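Local coordinates for cell death abnormality protein 2 (Caenorhabditis elegans, PDB 3QWX), which acts as a CRK-family SH2-SH3 signalling adaptor that works with CED-5 and CED-12 in cell-corpse engulfment and cell migration, at residues A[43-53]-A[62-70]. Sequence-based numbering, arbitrary orientation.
Sequences SSRPGEYSLTV and VCHYLIERG. With SO4 (sulfate ion), chain B.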
loop_
_atom_site.group_PDB
_atom_site.type_symbol
_atom_site.label_atom_id
_atom_site.label_comp_id
_atom_site.label_asym_id
_atom_site.label_seq_id
_atom_site.Cartn_x
_atom_site.Cartn_y
_atom_site.Cartn_z
ATOM N N SER A 43 5.678 5.799 8.112
ATOM C CA SER A 43 6.513 5.579 9.282
ATOM C C SER A 43 6.032 6.414 10.477
ATOM O O SER A 43 5.292 7.379 10.312
ATOM C CB SER A 43 7.966 5.937 8.955
ATOM O OG SER A 43 8.785 5.869 10.099
ATOM N N SER A 44 6.472 6.049 11.675
ATOM C CA SER A 44 6.243 6.883 12.853
ATOM C C SER A 44 7.061 8.174 12.729
ATOM O O SER A 44 6.805 9.164 13.420
ATOM C CB SER A 44 6.602 6.131 14.142
ATOM O OG SER A 44 7.984 5.805 14.209
ATOM N N ARG A 45 8.045 8.152 11.834
ATOM C CA ARG A 45 8.863 9.326 11.560
ATOM C C ARG A 45 8.215 10.212 10.495
ATOM O O ARG A 45 7.786 9.722 9.444
ATOM C CB ARG A 45 10.269 8.905 11.121
ATOM C CG ARG A 45 11.216 8.701 12.269
ATOM C CD ARG A 45 11.552 7.242 12.500
ATOM N NE ARG A 45 12.955 6.948 12.200
ATOM C CZ ARG A 45 13.991 7.393 12.911
ATOM N NH1 ARG A 45 13.796 8.172 13.971
ATOM N NH2 ARG A 45 15.231 7.061 12.559
ATOM N N PRO A 46 8.133 11.525 10.769
ATOM C CA PRO A 46 7.569 12.475 9.808
ATOM C C PRO A 46 8.223 12.346 8.434
ATOM O O PRO A 46 9.453 12.279 8.340
ATOM C CB PRO A 46 7.912 13.835 10.423
ATOM C CG PRO A 46 7.983 13.575 11.881
ATOM C CD PRO A 46 8.536 12.181 12.026
ATOM N N GLY A 47 7.402 12.306 7.390
ATOM C CA GLY A 47 7.885 12.307 6.022
ATOM C C GLY A 47 8.669 11.088 5.586
ATOM O O GLY A 47 9.328 11.117 4.543
ATOM N N GLU A 48 8.630 10.017 6.375
ATOM C CA GLU A 48 9.250 8.767 5.952
ATOM C C GLU A 48 8.183 7.717 5.622
ATOM O O GLU A 48 7.025 7.833 6.032
ATOM C CB GLU A 48 10.217 8.229 7.012
ATOM C CG GLU A 48 11.229 9.245 7.568
ATOM C CD GLU A 48 12.233 9.755 6.536
ATOM O OE1 GLU A 48 11.879 9.889 5.338
ATOM O OE2 GLU A 48 13.379 10.038 6.936
ATOM N N TYR A 49 8.579 6.710 4.851
ATOM C CA TYR A 49 7.725 5.564 4.600
ATOM C C TYR A 49 8.326 4.358 5.280
ATOM O O TYR A 49 9.509 4.331 5.593
ATOM C CB TYR A 49 7.571 5.286 3.101
ATOM C CG TYR A 49 6.782 6.329 2.348
ATOM C CD1 TYR A 49 5.444 6.574 2.651
ATOM C CD2 TYR A 49 7.360 7.051 1.314
ATOM C CE1 TYR A 49 4.719 7.518 1.957
ATOM C CE2 TYR A 49 6.641 7.999 0.616
ATOM C CZ TYR A 49 5.321 8.235 0.941
ATOM O OH TYR A 49 4.604 9.175 0.236
ATOM N N SER A 50 7.495 3.355 5.502
ATOM C CA SER A 50 7.945 2.086 6.025
ATOM C C SER A 50 7.521 1.008 5.057
ATOM O O SER A 50 6.402 1.026 4.557
ATOM C CB SER A 50 7.322 1.805 7.393
ATOM O OG SER A 50 8.028 2.470 8.417
ATOM N N LEU A 51 8.435 0.083 4.801
ATOM C CA LEU A 51 8.166 -1.108 4.028
ATOM C C LEU A 51 8.068 -2.255 5.024
ATOM O O LEU A 51 9.015 -2.506 5.768
ATOM C CB LEU A 51 9.328 -1.353 3.052
ATOM C CG LEU A 51 9.323 -2.607 2.184
ATOM C CD1 LEU A 51 8.181 -2.593 1.165
ATOM C CD2 LEU A 51 10.661 -2.739 1.482
ATOM N N THR A 52 6.934 -2.946 5.032
ATOM C CA THR A 52 6.711 -4.107 5.909
ATOM C C THR A 52 6.571 -5.389 5.072
ATOM O O THR A 52 5.785 -5.431 4.124
ATOM C CB THR A 52 5.445 -3.914 6.821
ATOM O OG1 THR A 52 5.567 -2.695 7.561
ATOM C CG2 THR A 52 5.291 -5.073 7.807
ATOM N N VAL A 53 7.344 -6.420 5.429
ATOM C CA VAL A 53 7.491 -7.632 4.619
ATOM C C VAL A 53 7.426 -8.917 5.463
ATOM O O VAL A 53 8.019 -8.998 6.533
ATOM C CB VAL A 53 8.847 -7.643 3.845
ATOM C CG1 VAL A 53 8.816 -8.649 2.700
ATOM C CG2 VAL A 53 9.184 -6.270 3.311
ATOM N N VAL A 62 8.038 -11.176 10.449
ATOM C CA VAL A 62 7.718 -9.937 9.768
ATOM C C VAL A 62 8.763 -8.862 10.074
ATOM O O VAL A 62 9.069 -8.617 11.237
ATOM C CB VAL A 62 6.282 -9.460 10.130
ATOM C CG1 VAL A 62 5.969 -8.144 9.456
ATOM C CG2 VAL A 62 5.254 -10.509 9.706
ATOM N N CYS A 63 9.309 -8.238 9.028
ATOM C CA CYS A 63 10.303 -7.165 9.177
ATOM C C CYS A 63 9.810 -5.823 8.622
ATOM O O CYS A 63 9.033 -5.778 7.672
ATOM C CB CYS A 63 11.631 -7.534 8.487
ATOM S SG CYS A 63 12.260 -9.195 8.826
ATOM N N HIS A 64 10.287 -4.742 9.225
ATOM C CA HIS A 64 9.951 -3.386 8.818
ATOM C C HIS A 64 11.215 -2.611 8.444
ATOM O O HIS A 64 12.245 -2.739 9.107
ATOM C CB HIS A 64 9.256 -2.660 9.972
ATOM C CG HIS A 64 8.035 -3.360 10.481
ATOM N ND1 HIS A 64 8.094 -4.390 11.397
ATOM C CD2 HIS A 64 6.722 -3.173 10.208
ATOM C CE1 HIS A 64 6.869 -4.806 11.667
ATOM N NE2 HIS A 64 6.020 -4.081 10.963
ATOM N N TYR A 65 11.121 -1.794 7.399
ATOM C CA TYR A 65 12.250 -1.003 6.917
ATOM C C TYR A 65 11.888 0.452 6.735
ATOM O O TYR A 65 10.909 0.783 6.073
ATOM C CB TYR A 65 12.761 -1.551 5.584
ATOM C CG TYR A 65 13.162 -2.983 5.714
ATOM C CD1 TYR A 65 14.457 -3.325 6.093
ATOM C CD2 TYR A 65 12.242 -3.994 5.507
ATOM C CE1 TYR A 65 14.825 -4.633 6.241
ATOM C CE2 TYR A 65 12.591 -5.301 5.653
ATOM C CZ TYR A 65 13.888 -5.620 6.018
ATOM O OH TYR A 65 14.237 -6.933 6.170
ATOM N N LEU A 66 12.697 1.321 7.319
ATOM C CA LEU A 66 12.493 2.746 7.171
ATOM C C LEU A 66 13.049 3.158 5.808
ATOM O O LEU A 66 14.209 2.894 5.496
ATOM C CB LEU A 66 13.226 3.490 8.284
ATOM C CG LEU A 66 12.779 4.896 8.674
ATOM C CD1 LEU A 66 13.966 5.685 9.231
ATOM C CD2 LEU A 66 12.155 5.622 7.511
ATOM N N ILE A 67 12.213 3.789 4.996
ATOM C CA ILE A 67 12.656 4.314 3.713
ATOM C C ILE A 67 12.857 5.812 3.918
ATOM O O ILE A 67 11.895 6.581 4.016
ATOM C CB ILE A 67 11.628 4.033 2.596
ATOM C CG1 ILE A 67 11.450 2.521 2.391
ATOM C CG2 ILE A 67 12.013 4.756 1.281
ATOM C CD1 ILE A 67 10.450 2.166 1.317
ATOM N N GLU A 68 14.117 6.216 4.018
ATOM C CA GLU A 68 14.443 7.602 4.332
ATOM C C GLU A 68 14.635 8.431 3.079
ATOM O O GLU A 68 15.231 7.980 2.102
ATOM C CB GLU A 68 15.702 7.671 5.185
ATOM C CG GLU A 68 15.672 6.728 6.357
ATOM C CD GLU A 68 16.930 6.799 7.178
ATOM O OE1 GLU A 68 17.192 7.871 7.758
ATOM O OE2 GLU A 68 17.645 5.781 7.249
ATOM N N ARG A 69 14.110 9.645 3.108
ATOM C CA ARG A 69 14.290 10.568 2.000
ATOM C C ARG A 69 15.549 11.391 2.228
ATOM O O ARG A 69 15.798 11.897 3.341
ATOM C CB ARG A 69 13.079 11.489 1.863
ATOM C CG ARG A 69 13.263 12.524 0.770
ATOM C CD ARG A 69 11.951 13.088 0.309
ATOM N NE ARG A 69 11.216 13.708 1.403
ATOM C CZ ARG A 69 10.258 14.609 1.223
ATOM N NH1 ARG A 69 9.946 15.001 -0.011
ATOM N NH2 ARG A 69 9.621 15.120 2.270
ATOM N N GLY A 70 16.337 11.529 1.169
ATOM C CA GLY A 70 17.613 12.200 1.274
ATOM C C GLY A 70 17.482 13.676 0.966
ATOM O O GLY A 70 16.388 14.232 0.977
HETATM S S SO4 B . 7.611 2.747 12.255
HETATM O O1 SO4 B . 6.286 3.129 11.772
HETATM O O2 SO4 B . 7.619 2.811 13.713
HETATM O O3 SO4 B . 7.959 1.388 11.846
HETATM O O4 SO4 B . 8.597 3.659 11.692
HETATM O O HOH W 1 11.203 13.255 4.676
HETATM O O HOH W 2 10.965 8.740 2.836
#
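Tyr49, Leu51 and Val53 pair antiparallel with Ile67, Tyr65 and Cys63, each pair exchanging two backbone hydrogen bonds. Ile67 N reaches Tyr49 O at 2.8 Å, whereas the return bond from Tyr49 N to Ile67 O is weak at 3.4 Å. Past that end Glu48 takes over with its side chain: bent at chi2 (-65°), it curls back so that OE1 accepts from Arg69 N at 3.2 Å on the syn side, the donor standing 25° out of the carboxylate plane.

Apolar packing splits between the two faces of the sheet. On one, Ile67 CD1 lies 4.1 Å from Leu51 CB, and Val53 CG2 approaches Tyr65 CE2 at the ring edge. On the other, the two methyls of Leu66 part company, CD2 against Glu48 CB and CD1 3.4 Å from Arg45 NE, at the edge of the guanidinium. Further along this face Thr52 and His64 run side by side, with Thr52 CG2 3.4 Å from both CD2 and NE2 of the imidazole; Thr52 OG1 is hydrogen-bonded to Arg41.

A sulfate ion, probably from the crystallisation liquor, sits by the loop ahead of Tyr49. Ser43 OG donates to its O4 at 2.7 Å and accepts from Arg45 N, closing an ST turn, while Ser44 adds its N and OG. Arg21 and Arg41 complete the grip, consistent with the phosphotyrosine pocket of an SH2 domain.

The hairpin is central to the SH2 sheet: strand 37-42 flanks 49-54, strand 82-84 pairs with 62-69, and helix 21-29 packs over the Thr52 and His64 face.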